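Local coordinates for Lmo0794 protein (Listeria monocytogenes, PDB 3EW7) that is of unknown biochemical function but has a Rossmann fold that probably binds NAD or NADP, consistent with an oxidoreductase of the short-chain dehydrogenase kind, at residues G4-T9 against K49-L54; E77-S82 against Y127-R132; T81-L86 against A135-H140; S95-V100 against N202-H207; E139-H144 against F148-I153. The protein carries 3 engineered substitutions. All blocks are in the same frame, centred on the assembly; numbering follows the deposited sequence.

Contact 1: G4-T9 against K49-L54; sequences GIIGAT and KDIFDL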
# COMPACT_ATOMS: atom_id res chain seq x y z
N GLY A 4 -1.32 -5.80 -6.62
CA GLY A 4 -2.32 -6.06 -5.60
C GLY A 4 -2.39 -4.91 -4.61
O GLY A 4 -1.37 -4.45 -4.11
N ILE A 5 -3.60 -4.44 -4.32
CA ILE A 5 -3.76 -3.32 -3.40
C ILE A 5 -4.50 -3.63 -2.10
O ILE A 5 -5.70 -3.91 -2.10
CB ILE A 5 -4.46 -2.12 -4.08
CG1 ILE A 5 -3.67 -1.65 -5.30
CG2 ILE A 5 -4.59 -0.97 -3.09
CD1 ILE A 5 -4.33 -1.96 -6.63
N ILE A 6 -3.78 -3.57 -1.00
CA ILE A 6 -4.35 -3.79 0.32
C ILE A 6 -4.93 -2.46 0.76
O ILE A 6 -4.23 -1.44 0.79
CB ILE A 6 -3.28 -4.23 1.33
CG1 ILE A 6 -2.68 -5.57 0.90
CG2 ILE A 6 -3.87 -4.32 2.72
CD1 ILE A 6 -1.39 -5.93 1.60
N GLY A 7 -6.22 -2.46 1.10
CA GLY A 7 -6.89 -1.25 1.53
C GLY A 7 -7.49 -0.53 0.34
O GLY A 7 -7.63 0.70 0.35
N ALA A 8 -7.86 -1.30 -0.68
CA ALA A 8 -8.42 -0.76 -1.91
C ALA A 8 -9.78 -0.10 -1.78
O ALA A 8 -10.43 0.18 -2.79
CB ALA A 8 -8.48 -1.85 -2.97
N THR A 9 -10.19 0.16 -0.55
CA THR A 9 -11.48 0.80 -0.28
C THR A 9 -11.30 2.20 0.31
O THR A 9 -12.11 3.09 0.06
CB THR A 9 -12.31 -0.06 0.68
OG1 THR A 9 -13.05 -1.02 -0.08
CG2 THR A 9 -13.26 0.80 1.51
N LYS A 49 -9.26 -11.11 1.85
CA LYS A 49 -8.42 -11.59 2.94
C LYS A 49 -7.92 -10.42 3.76
O LYS A 49 -7.51 -9.40 3.21
CB LYS A 49 -7.24 -12.38 2.36
CG LYS A 49 -7.03 -13.75 2.96
CD LYS A 49 -6.29 -14.64 1.97
CE LYS A 49 -6.18 -16.09 2.44
NZ LYS A 49 -5.07 -16.30 3.41
N ASP A 50 -7.96 -10.54 5.08
CA ASP A 50 -7.45 -9.46 5.90
C ASP A 50 -5.95 -9.53 5.78
O ASP A 50 -5.39 -10.60 5.53
CB ASP A 50 -7.87 -9.63 7.35
CG ASP A 50 -7.19 -8.62 8.27
OD1 ASP A 50 -7.39 -7.39 8.08
OD2 ASP A 50 -6.46 -9.06 9.18
N ILE A 51 -5.29 -8.39 5.96
CA ILE A 51 -3.85 -8.31 5.85
C ILE A 51 -3.12 -9.33 6.73
O ILE A 51 -2.16 -9.98 6.30
CB ILE A 51 -3.39 -6.87 6.20
CG1 ILE A 51 -1.92 -6.68 5.86
CG2 ILE A 51 -3.67 -6.57 7.66
CD1 ILE A 51 -1.47 -5.25 5.98
N PHE A 52 -3.60 -9.50 7.95
CA PHE A 52 -2.99 -10.42 8.90
C PHE A 52 -2.99 -11.88 8.47
O PHE A 52 -2.15 -12.66 8.94
CB PHE A 52 -3.68 -10.28 10.25
CG PHE A 52 -3.25 -9.06 11.01
CD1 PHE A 52 -1.99 -9.00 11.59
CD2 PHE A 52 -4.08 -7.95 11.09
CE1 PHE A 52 -1.56 -7.85 12.24
CE2 PHE A 52 -3.65 -6.78 11.75
CZ PHE A 52 -2.39 -6.74 12.32
N ASP A 53 -3.91 -12.25 7.59
CA ASP A 53 -4.01 -13.63 7.12
C ASP A 53 -3.26 -13.90 5.83
O ASP A 53 -3.25 -15.03 5.34
CB ASP A 53 -5.47 -14.03 6.90
CG ASP A 53 -6.33 -13.75 8.10
OD1 ASP A 53 -5.92 -14.10 9.23
OD2 ASP A 53 -7.43 -13.19 7.90
N LEU A 54 -2.65 -12.87 5.27
CA LEU A 54 -1.92 -13.02 4.02
C LEU A 54 -0.68 -13.93 4.12
O LEU A 54 0.16 -13.77 5.01
CB LEU A 54 -1.52 -11.63 3.52
CG LEU A 54 -2.43 -10.98 2.48
CD1 LEU A 54 -3.86 -11.49 2.62
CD2 LEU A 54 -2.35 -9.47 2.63

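Contact 2: E77-S82 against Y127-R132; sequences EKHVTS and YYPTAR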
# COMPACT_ATOMS: atom_id res chain seq x y z
N GLU A 77 -4.88 1.22 14.68
CA GLU A 77 -4.06 0.86 15.83
C GLU A 77 -3.18 -0.34 15.48
O GLU A 77 -2.28 -0.70 16.24
CB GLU A 77 -4.94 0.49 17.02
CG GLU A 77 -6.19 1.32 17.17
CD GLU A 77 -7.06 0.82 18.31
OE1 GLU A 77 -8.28 1.11 18.31
OE2 GLU A 77 -6.53 0.13 19.20
N LYS A 78 -3.44 -0.94 14.33
CA LYS A 78 -2.72 -2.13 13.89
C LYS A 78 -1.72 -1.94 12.75
O LYS A 78 -1.35 -2.91 12.09
CB LYS A 78 -3.74 -3.20 13.49
CG LYS A 78 -4.59 -3.69 14.66
CD LYS A 78 -5.63 -4.72 14.27
CE LYS A 78 -6.82 -4.07 13.63
NZ LYS A 78 -7.95 -5.03 13.49
N HIS A 79 -1.28 -0.71 12.53
CA HIS A 79 -0.34 -0.45 11.44
C HIS A 79 1.02 -1.11 11.58
O HIS A 79 1.45 -1.87 10.71
CB HIS A 79 -0.15 1.06 11.26
CG HIS A 79 -1.17 1.68 10.37
ND1 HIS A 79 -2.16 2.51 10.85
CD2 HIS A 79 -1.39 1.56 9.04
CE1 HIS A 79 -2.94 2.88 9.84
NE2 HIS A 79 -2.49 2.32 8.74
N VAL A 80 1.72 -0.81 12.66
CA VAL A 80 3.03 -1.38 12.91
C VAL A 80 2.96 -2.90 12.98
O VAL A 80 3.84 -3.60 12.48
CB VAL A 80 3.61 -0.82 14.23
CG1 VAL A 80 2.50 -0.74 15.28
CG2 VAL A 80 4.76 -1.71 14.73
N THR A 81 1.90 -3.40 13.57
CA THR A 81 1.73 -4.84 13.72
C THR A 81 1.48 -5.61 12.42
O THR A 81 2.09 -6.66 12.19
CB THR A 81 0.63 -5.13 14.77
OG1 THR A 81 1.25 -5.40 16.04
CG2 THR A 81 -0.20 -6.31 14.38
N SER A 82 0.60 -5.09 11.57
CA SER A 82 0.29 -5.74 10.30
C SER A 82 1.48 -5.70 9.35
O SER A 82 1.71 -6.64 8.59
CB SER A 82 -0.91 -5.06 9.63
OG SER A 82 -0.72 -3.66 9.55
N TYR A 127 -7.20 7.54 8.86
CA TYR A 127 -6.96 6.15 9.23
C TYR A 127 -5.62 5.55 8.81
O TYR A 127 -5.38 4.37 9.05
CB TYR A 127 -8.11 5.28 8.75
CG TYR A 127 -9.44 5.76 9.26
CD1 TYR A 127 -9.58 6.19 10.58
CD2 TYR A 127 -10.55 5.81 8.43
CE1 TYR A 127 -10.80 6.66 11.06
CE2 TYR A 127 -11.78 6.28 8.89
CZ TYR A 127 -11.90 6.70 10.21
OH TYR A 127 -13.11 7.18 10.68
N TYR A 128 -4.77 6.35 8.19
CA TYR A 128 -3.46 5.85 7.77
C TYR A 128 -2.52 5.94 8.97
O TYR A 128 -2.88 6.49 10.01
CB TYR A 128 -2.94 6.65 6.57
CG TYR A 128 -2.99 8.15 6.73
CD1 TYR A 128 -3.68 8.94 5.80
CD2 TYR A 128 -2.32 8.79 7.77
CE1 TYR A 128 -3.71 10.34 5.92
CE2 TYR A 128 -2.34 10.19 7.90
CZ TYR A 128 -3.04 10.96 6.97
OH TYR A 128 -3.05 12.33 7.10
N PRO A 129 -1.29 5.42 8.84
CA PRO A 129 -0.31 5.44 9.92
C PRO A 129 -0.13 6.78 10.60
O PRO A 129 -0.11 7.82 9.94
CB PRO A 129 0.98 4.98 9.23
CG PRO A 129 0.48 4.11 8.15
CD PRO A 129 -0.68 4.89 7.60
N THR A 130 0.00 6.76 11.93
CA THR A 130 0.21 7.99 12.68
C THR A 130 1.69 8.37 12.56
O THR A 130 2.46 7.67 11.93
CB THR A 130 -0.15 7.84 14.17
OG1 THR A 130 -0.19 9.13 14.78
CG2 THR A 130 0.90 7.01 14.90
N ALA A 131 2.07 9.48 13.18
CA ALA A 131 3.44 9.95 13.13
C ALA A 131 4.43 8.98 13.76
O ALA A 131 5.48 8.68 13.19
CB ALA A 131 3.55 11.31 13.80
N ARG A 132 4.11 8.49 14.95
CA ARG A 132 4.99 7.56 15.63
C ARG A 132 4.86 6.16 15.05
O ARG A 132 5.84 5.41 15.00
CB ARG A 132 4.70 7.53 17.13
CG ARG A 132 3.22 7.49 17.51
CD ARG A 132 3.06 7.39 19.04
NE ARG A 132 4.04 8.21 19.76
CZ ARG A 132 3.92 9.52 19.99
NH1 ARG A 132 2.85 10.18 19.58
NH2 ARG A 132 4.90 10.17 20.63

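Contact 3: T81-L86 against A135-H140; sequences TSLDHL and AKQLEH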
# COMPACT_ATOMS: atom_id res chain seq x y z
N THR A 81 1.90 -3.40 13.57
CA THR A 81 1.73 -4.84 13.72
C THR A 81 1.48 -5.61 12.42
O THR A 81 2.09 -6.66 12.19
CB THR A 81 0.63 -5.13 14.77
OG1 THR A 81 1.25 -5.40 16.04
CG2 THR A 81 -0.20 -6.31 14.38
N SER A 82 0.60 -5.09 11.57
CA SER A 82 0.29 -5.74 10.30
C SER A 82 1.48 -5.70 9.35
O SER A 82 1.71 -6.64 8.59
CB SER A 82 -0.91 -5.06 9.63
OG SER A 82 -0.72 -3.66 9.55
N LEU A 83 2.24 -4.62 9.39
CA LEU A 83 3.40 -4.53 8.52
C LEU A 83 4.41 -5.58 8.98
O LEU A 83 5.04 -6.24 8.16
CB LEU A 83 4.03 -3.13 8.58
CG LEU A 83 5.30 -2.94 7.74
CD1 LEU A 83 5.06 -3.41 6.30
CD2 LEU A 83 5.72 -1.47 7.76
N ASP A 84 4.55 -5.73 10.29
CA ASP A 84 5.48 -6.71 10.82
C ASP A 84 5.15 -8.07 10.22
O ASP A 84 6.05 -8.81 9.82
CB ASP A 84 5.42 -6.77 12.34
CG ASP A 84 6.19 -5.62 13.01
OD1 ASP A 84 6.90 -4.87 12.31
OD2 ASP A 84 6.08 -5.48 14.25
N HIS A 85 3.86 -8.39 10.14
CA HIS A 85 3.44 -9.66 9.57
C HIS A 85 3.93 -9.81 8.13
O HIS A 85 4.50 -10.84 7.76
CB HIS A 85 1.92 -9.80 9.59
CG HIS A 85 1.40 -10.97 8.81
ND1 HIS A 85 1.64 -12.28 9.19
CD2 HIS A 85 0.70 -11.04 7.66
CE1 HIS A 85 1.10 -13.10 8.30
NE2 HIS A 85 0.52 -12.37 7.36
N LEU A 86 3.72 -8.78 7.32
CA LEU A 86 4.14 -8.81 5.92
C LEU A 86 5.65 -8.94 5.81
O LEU A 86 6.16 -9.64 4.93
CB LEU A 86 3.67 -7.55 5.19
CG LEU A 86 2.15 -7.42 5.02
CD1 LEU A 86 1.81 -6.14 4.28
CD2 LEU A 86 1.62 -8.62 4.25
N ALA A 135 7.13 5.99 12.11
CA ALA A 135 8.52 5.92 12.54
C ALA A 135 8.84 4.50 12.96
O ALA A 135 9.91 3.99 12.64
CB ALA A 135 8.76 6.88 13.69
N LYS A 136 7.91 3.87 13.66
CA LYS A 136 8.09 2.49 14.09
C LYS A 136 8.25 1.55 12.90
O LYS A 136 9.19 0.76 12.85
CB LYS A 136 6.91 2.05 14.95
CG LYS A 136 7.15 2.19 16.43
CD LYS A 136 7.51 0.86 17.06
CE LYS A 136 8.20 1.05 18.40
NZ LYS A 136 9.64 1.47 18.25
N GLN A 137 7.32 1.64 11.96
CA GLN A 137 7.36 0.80 10.77
C GLN A 137 8.72 0.96 10.10
O GLN A 137 9.37 -0.02 9.73
CB GLN A 137 6.26 1.21 9.79
CG GLN A 137 4.85 1.06 10.35
CD GLN A 137 3.79 1.53 9.38
OE1 GLN A 137 3.85 2.64 8.86
NE2 GLN A 137 2.80 0.68 9.13
N LEU A 138 9.15 2.21 9.97
CA LEU A 138 10.43 2.54 9.35
C LEU A 138 11.62 1.95 10.12
O LEU A 138 12.60 1.51 9.51
CB LEU A 138 10.57 4.07 9.24
CG LEU A 138 10.48 4.71 7.85
CD1 LEU A 138 9.37 4.08 7.03
CD2 LEU A 138 10.28 6.21 7.99
N GLU A 139 11.54 1.93 11.45
CA GLU A 139 12.61 1.38 12.26
C GLU A 139 12.65 -0.11 12.02
O GLU A 139 13.72 -0.71 11.96
CB GLU A 139 12.35 1.64 13.75
CG GLU A 139 12.85 2.97 14.27
CD GLU A 139 12.05 3.48 15.47
OE1 GLU A 139 11.62 2.63 16.31
OE2 GLU A 139 11.84 4.71 15.59
N HIS A 140 11.46 -0.71 11.91
CA HIS A 140 11.33 -2.15 11.68
C HIS A 140 11.75 -2.50 10.27
O HIS A 140 12.32 -3.56 10.03
CB HIS A 140 9.90 -2.62 11.92
CG HIS A 140 9.52 -2.69 13.36
ND1 HIS A 140 8.47 -3.45 13.82
CD2 HIS A 140 10.05 -2.08 14.45
CE1 HIS A 140 8.37 -3.32 15.13
NE2 HIS A 140 9.32 -2.50 15.54

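Contact 4: S95-V100 against N202-H207; sequences SPRLLV and NHLNEH. Engineered in segment 202-207: His207 (natural residue Arg).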
# COMPACT_ATOMS: atom_id res chain seq x y z
N SER A 95 10.44 -11.27 -4.60
CA SER A 95 9.18 -11.68 -5.24
C SER A 95 8.16 -10.57 -5.58
O SER A 95 7.80 -10.48 -6.78
CB SER A 95 8.53 -12.79 -4.35
OG SER A 95 8.42 -12.28 -3.04
N PRO A 96 7.46 -9.98 -4.60
CA PRO A 96 6.57 -8.89 -5.00
C PRO A 96 7.33 -7.75 -4.36
O PRO A 96 8.09 -7.96 -3.41
CB PRO A 96 5.27 -9.16 -4.22
CG PRO A 96 5.20 -10.53 -4.16
CD PRO A 96 6.64 -10.85 -3.72
N ARG A 97 7.13 -6.54 -4.84
CA ARG A 97 7.78 -5.40 -4.23
C ARG A 97 6.74 -4.94 -3.21
O ARG A 97 5.55 -4.91 -3.53
CB ARG A 97 8.01 -4.32 -5.29
CG ARG A 97 8.88 -3.20 -4.84
CD ARG A 97 9.15 -2.28 -5.99
NE ARG A 97 9.54 -0.98 -5.49
CZ ARG A 97 9.41 0.13 -6.20
NH1 ARG A 97 8.90 0.06 -7.43
NH2 ARG A 97 9.77 1.29 -5.68
N LEU A 98 7.16 -4.60 -1.99
CA LEU A 98 6.16 -4.15 -1.04
C LEU A 98 6.23 -2.63 -0.98
O LEU A 98 7.23 -2.08 -0.52
CB LEU A 98 6.40 -4.72 0.36
CG LEU A 98 5.32 -4.31 1.36
CD1 LEU A 98 3.97 -4.91 0.97
CD2 LEU A 98 5.71 -4.75 2.75
N LEU A 99 5.18 -1.98 -1.46
CA LEU A 99 5.11 -0.52 -1.46
C LEU A 99 4.20 -0.10 -0.30
O LEU A 99 3.00 -0.37 -0.31
CB LEU A 99 4.53 -0.04 -2.79
CG LEU A 99 4.69 1.41 -3.28
CD1 LEU A 99 4.85 2.37 -2.12
CD2 LEU A 99 5.91 1.49 -4.17
N VAL A 100 4.78 0.56 0.70
CA VAL A 100 4.01 0.99 1.86
C VAL A 100 3.62 2.47 1.73
O VAL A 100 4.48 3.33 1.58
CB VAL A 100 4.81 0.79 3.16
CG1 VAL A 100 3.89 0.78 4.35
CG2 VAL A 100 5.58 -0.52 3.08
N ASN A 202 12.71 4.39 -8.38
CA ASN A 202 13.77 5.35 -8.08
C ASN A 202 14.06 5.28 -6.61
O ASN A 202 15.00 5.90 -6.11
CB ASN A 202 13.35 6.77 -8.44
CG ASN A 202 13.98 7.27 -9.73
OD1 ASN A 202 14.12 8.48 -9.93
ND2 ASN A 202 14.37 6.35 -10.61
N HIS A 203 13.25 4.50 -5.90
CA HIS A 203 13.41 4.38 -4.46
C HIS A 203 13.25 2.95 -3.99
O HIS A 203 12.46 2.67 -3.09
CB HIS A 203 12.41 5.29 -3.78
CG HIS A 203 12.45 6.70 -4.29
ND1 HIS A 203 13.31 7.65 -3.78
CD2 HIS A 203 11.81 7.28 -5.32
CE1 HIS A 203 13.20 8.76 -4.48
NE2 HIS A 203 12.29 8.57 -5.42
N LEU A 204 14.01 2.05 -4.60
CA LEU A 204 13.98 0.65 -4.22
C LEU A 204 14.62 0.50 -2.85
O LEU A 204 15.72 0.99 -2.61
CB LEU A 204 14.73 -0.21 -5.24
CG LEU A 204 14.09 -0.41 -6.62
CD1 LEU A 204 14.96 -1.31 -7.47
CD2 LEU A 204 12.71 -1.02 -6.46
N ASN A 205 13.90 -0.14 -1.94
CA ASN A 205 14.39 -0.37 -0.60
C ASN A 205 14.75 0.83 0.26
O ASN A 205 15.73 0.81 0.99
CB ASN A 205 15.56 -1.34 -0.63
CG ASN A 205 15.10 -2.77 -0.64
OD1 ASN A 205 15.56 -3.58 0.16
ND2 ASN A 205 14.16 -3.09 -1.52
N GLU A 206 13.93 1.88 0.16
CA GLU A 206 14.13 3.08 0.97
C GLU A 206 12.83 3.85 1.10
O GLU A 206 11.86 3.62 0.37
CB GLU A 206 15.22 3.98 0.37
CG GLU A 206 14.94 4.52 -1.02
CD GLU A 206 16.03 5.48 -1.51
OE1 GLU A 206 17.23 5.16 -1.31
OE2 GLU A 206 15.70 6.54 -2.09
N HIS A 207 12.79 4.75 2.08
CA HIS A 207 11.63 5.59 2.32
C HIS A 207 11.88 6.86 1.54
O HIS A 207 13.04 7.24 1.34
CB HIS A 207 11.51 5.92 3.81
CG HIS A 207 10.54 7.01 4.11
ND1 HIS A 207 10.76 7.95 5.09
CD2 HIS A 207 9.35 7.33 3.54
CE1 HIS A 207 9.75 8.81 5.11
NE2 HIS A 207 8.88 8.45 4.18

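Contact 5: E139-H144 against F148-I153; sequences EHLKSH and FSWTYI. Engineered in segment 139-144: Lys142 (natural residue Arg).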
# COMPACT_ATOMS: atom_id res chain seq x y z
N GLU A 139 11.54 1.93 11.45
CA GLU A 139 12.61 1.38 12.26
C GLU A 139 12.65 -0.11 12.02
O GLU A 139 13.72 -0.71 11.96
CB GLU A 139 12.35 1.64 13.75
CG GLU A 139 12.85 2.97 14.27
CD GLU A 139 12.05 3.48 15.47
OE1 GLU A 139 11.62 2.63 16.31
OE2 GLU A 139 11.84 4.71 15.59
N HIS A 140 11.46 -0.71 11.91
CA HIS A 140 11.33 -2.15 11.68
C HIS A 140 11.75 -2.50 10.27
O HIS A 140 12.32 -3.56 10.03
CB HIS A 140 9.90 -2.62 11.92
CG HIS A 140 9.52 -2.69 13.36
ND1 HIS A 140 8.47 -3.45 13.82
CD2 HIS A 140 10.05 -2.08 14.45
CE1 HIS A 140 8.37 -3.32 15.13
NE2 HIS A 140 9.32 -2.50 15.54
N LEU A 141 11.45 -1.62 9.32
CA LEU A 141 11.83 -1.87 7.95
C LEU A 141 13.35 -1.85 7.85
O LEU A 141 13.95 -2.70 7.21
CB LEU A 141 11.21 -0.83 7.03
CG LEU A 141 9.75 -1.14 6.71
CD1 LEU A 141 9.14 0.02 5.94
CD2 LEU A 141 9.66 -2.43 5.91
N LYS A 142 13.98 -0.88 8.51
CA LYS A 142 15.43 -0.79 8.48
C LYS A 142 16.12 -2.00 9.10
O LYS A 142 17.28 -2.28 8.81
CB LYS A 142 15.91 0.49 9.17
CG LYS A 142 16.17 1.63 8.19
CD LYS A 142 15.33 2.87 8.49
CE LYS A 142 14.81 3.49 7.19
NZ LYS A 142 14.27 4.87 7.37
N SER A 143 15.40 -2.72 9.95
CA SER A 143 15.96 -3.90 10.59
C SER A 143 16.07 -5.02 9.57
O SER A 143 16.76 -6.01 9.79
CB SER A 143 15.09 -4.34 11.76
OG SER A 143 14.94 -3.28 12.68
N HIS A 144 15.36 -4.85 8.47
CA HIS A 144 15.39 -5.82 7.39
C HIS A 144 15.71 -5.10 6.08
O HIS A 144 15.24 -5.48 5.01
CB HIS A 144 14.04 -6.53 7.29
CG HIS A 144 13.64 -7.24 8.54
ND1 HIS A 144 13.26 -6.58 9.68
CD2 HIS A 144 13.58 -8.57 8.83
CE1 HIS A 144 12.98 -7.46 10.63
NE2 HIS A 144 13.16 -8.67 10.14
N PHE A 148 14.49 -7.97 1.87
CA PHE A 148 13.43 -8.10 0.88
C PHE A 148 13.21 -6.81 0.13
O PHE A 148 13.84 -5.79 0.43
CB PHE A 148 12.11 -8.60 1.48
CG PHE A 148 11.36 -7.57 2.26
CD1 PHE A 148 10.08 -7.20 1.88
CD2 PHE A 148 11.90 -7.01 3.41
CE1 PHE A 148 9.34 -6.29 2.63
CE2 PHE A 148 11.18 -6.11 4.17
CZ PHE A 148 9.89 -5.74 3.78
N SER A 149 12.33 -6.85 -0.86
CA SER A 149 12.07 -5.68 -1.67
C SER A 149 10.93 -4.81 -1.14
O SER A 149 9.76 -5.22 -1.15
CB SER A 149 11.78 -6.11 -3.10
OG SER A 149 11.76 -4.98 -3.95
N TRP A 150 11.25 -3.60 -0.69
CA TRP A 150 10.24 -2.70 -0.15
C TRP A 150 10.50 -1.23 -0.46
O TRP A 150 11.60 -0.83 -0.84
CB TRP A 150 10.17 -2.84 1.36
CG TRP A 150 11.44 -2.41 2.02
CD1 TRP A 150 12.57 -3.14 2.17
CD2 TRP A 150 11.72 -1.12 2.57
NE1 TRP A 150 13.55 -2.39 2.77
CE2 TRP A 150 13.05 -1.14 3.03
CE3 TRP A 150 10.97 0.06 2.71
CZ2 TRP A 150 13.66 -0.03 3.62
CZ3 TRP A 150 11.58 1.16 3.30
CH2 TRP A 150 12.91 1.11 3.75
N THR A 151 9.45 -0.42 -0.30
CA THR A 151 9.53 1.03 -0.50
C THR A 151 8.45 1.69 0.33
O THR A 151 7.29 1.27 0.32
CB THR A 151 9.33 1.47 -1.96
OG1 THR A 151 10.39 0.97 -2.78
CG2 THR A 151 9.32 2.98 -2.05
N TYR A 152 8.82 2.73 1.06
CA TYR A 152 7.86 3.45 1.87
C TYR A 152 7.68 4.82 1.23
O TYR A 152 8.65 5.55 1.04
CB TYR A 152 8.36 3.61 3.30
CG TYR A 152 7.26 3.92 4.30
CD1 TYR A 152 6.71 2.91 5.09
CD2 TYR A 152 6.73 5.21 4.42
CE1 TYR A 152 5.67 3.17 5.96
CE2 TYR A 152 5.69 5.49 5.30
CZ TYR A 152 5.16 4.47 6.07
OH TYR A 152 4.13 4.72 6.93
N ILE A 153 6.44 5.15 0.88
CA ILE A 153 6.15 6.43 0.24
C ILE A 153 5.31 7.39 1.09
O ILE A 153 4.29 7.00 1.67
CB ILE A 153 5.46 6.22 -1.13
CG1 ILE A 153 5.31 7.55 -1.86
CG2 ILE A 153 4.10 5.56 -0.94
CD1 ILE A 153 4.74 7.42 -3.25

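Contact 1: G4-T9 against K49-L54
Ile6, the last residue of strand 2-6, divides its two branches between Ile51 and Leu54. Its CD1 meets CD2 of Leu54 tip to tip at 3.8 Å, while CG2 lies 4.2 Å from CD1 of Ile51, whose side chain crosses that of Ile6 at about a right angle. The split follows from chi1 of -63° at Ile6, which sets CG2 anti to the backbone N and leaves CG1 beside it. Branched aliphatic chains suit this place, since each offers separate arms to a buried neighbour. The loop 49-54 is shaped by a short 3-10 turn and by an Asx turn, in which OD2 of Asp50 accepts from N of Phe52 at 3.1 Å. Just past Ile6 the chain turns through Gly7, the start of a glycine-rich sequence consistent with dinucleotide binding in this family. No hydrogen bond joins the two segments, so their meeting at the end of strand 2-6 rests on dispersion and the exclusion of water, and packing of Ile51 on helix 79-90 helps to place the loop.

Contact 2: E77-S82 against Y127-R132
His79 and Pro129 meet in a CH-pi contact: CG of Pro129 stands 3.5 Å from the centroid of the His79 ring, 23° off its normal. The backbone N of Pro129 also lies over this face, displaced toward the rim, and the two side chains cross at about a right angle. Proline suits the spot because it presents C-H groups of a rigid, puckered ring and an amide nitrogen without a hydrogen. Polar approaches come from the edge instead. CE1 of His79 points at the carbonyl O of Tyr127, 3.0 Å away and near the ring plane, while NE2 forms a hydrogen bond to the carbonyl O of Tyr69. Tyr69 also sets its ring edge-to-face with His79. Within 77-82, the backbone N of Ser82 bonds to O of Lys78 at 3.0 Å, closing the first turn of the helix for which Lys78 is the N-cap. Since the acceptor at NE2 is a carbonyl, that nitrogen probably carries a proton; gripped there and covered on one face by Pro129, the imidazole is probably restrained in its rotation, tying the start of helix 79-90 to the loop leading into helix 131-142.

Contact 3: T81-L86 against A135-H140
Leu83 drives its CD2 methyl into the side of Gln137, reaching CB at 3.4 Å and CG at 3.7 Å, with the two side chains crossing at about a right angle. This is the buried, close-packed half of the contact. Gln137 suits it by offering an aliphatic stem to the leucine while its amide is used farther out: OE1 bonds to OH of Tyr152, and NE2 reaches O of His79 weakly. The partly exposed half is polar and rests on one nearly straight hydrogen bond. ND1 of His140 donates to OD1 of Asp84 at 2.6 Å with an N-H...O angle of 178°, entering the syn lone pair. Carboxylate and imidazole lie nearly coplanar, their planes 13° apart, and the bond probably favours a proton on ND1 and may encourage a positive ring. Farther out, Lys136 and Glu139, both exposed, form a salt bridge within their own helix, NZ to OE1 at 3.0 Å. Helices 79-90 and 131-142 thus lie side by side, with Leu83 turned toward the sheet and the charged groups toward solvent; beneath them Leu83 continues onto Leu98 of strand 97-101 and Asp67 of strand 64-67.

Contact 4: S95-V100 against N202-H207
The guanidinium of Arg97 is sandwiched between two leucine methyls: CD2 of Leu204 lies 3.3 Å above one face, offset toward the rim, and CD2 of Leu99 4.1 Å above the opposite face. At the edge, near the plane, is the carbonyl O of His203, 4.0 Å from NH2 and too distant to bond. The polar edge has better partners, as NH2 forms a salt bridge with Glu197 and a hydrogen bond with OG1 of Thr151. An extended chain, with CG anti to the backbone N (chi1 -170°), carries the charged group out from the strand, where the leucines cover its apolar faces without competing for its N-H groups. In the Rossmann-type sheet, strand 150-154 separates strand 97-101 from the last strand, 207-209, so Arg97 reaches past it to the loop before 207-209. That loop contains a type II beta turn from His203 to Glu206, with Asn205 at the position of positive phi, a conformation asparagine tolerates well. ND1 of His203 donates to OE2 of Glu206 at 3.1 Å, met on the anti side, and the His203 ring stacks on Phe208. Glu197 accepts from the backbone N atoms of Asn202 and His203.

Contact 5: E139-H144 against F148-I153
Leu141 is the knob of this contact, pushed from helix 131-142 into a hollow walled by three aromatic rings, those of Phe148, Trp150 and Tyr152. The indole of Trp150 forms its floor: CB of Leu141 sits over the six-membered ring, 4.1 Å from the centroid and 7° off the normal, a CH-pi contact. The two methyls then spread to the other walls. CD1 lies 3.7 Å from CE3 of Trp150 and 3.9 Å from CD1 of Tyr152, while CD2 meets the edge of the Phe148 ring at CZ, 3.9 Å away. Leucine suits the hollow because its two methyls diverge toward different walls. In turn, CG of Trp150 lies between its backbone N and carbonyl carbon (chi1 65°), and its CD1 covers one face of the Phe148 ring. Farther along, His144 brings its CB to 4.3 Å from CE2 of Phe148 while its ND1 donates back to O of His140 at 3.2 Å. With no hydrogen bond between them, the segments are joined mainly through apolar surface; NE1 of Trp150 is served by O of Gln145 and OH of Tyr152 by Gln137, which probably lowers the cost of burying the indole and the phenol.

How the contacts relate
Contacts 1 and 5 are the buried ones and mainly apolar, with no hydrogen bond across, whereas contacts 2, 3 and 4 are only partly buried and bring in histidine, carboxylate or guanidinium groups. Contacts 2 and 3 both join helix 79-90 to helix 131-142 or the loop before it, their centres about 8 Å apart. Contact 5 takes the latter helix down to strand 150-154, through which it adjoins contact 4: N of Val100 and O of Thr151 are 2.6 Å apart. Contact 1 lies on the opposite side of the chain's centre from contact 4, their centres about 17 Å apart, yet its loop reaches helix 79-90, NE2 of His85 standing 2.8 Å from O of Leu54.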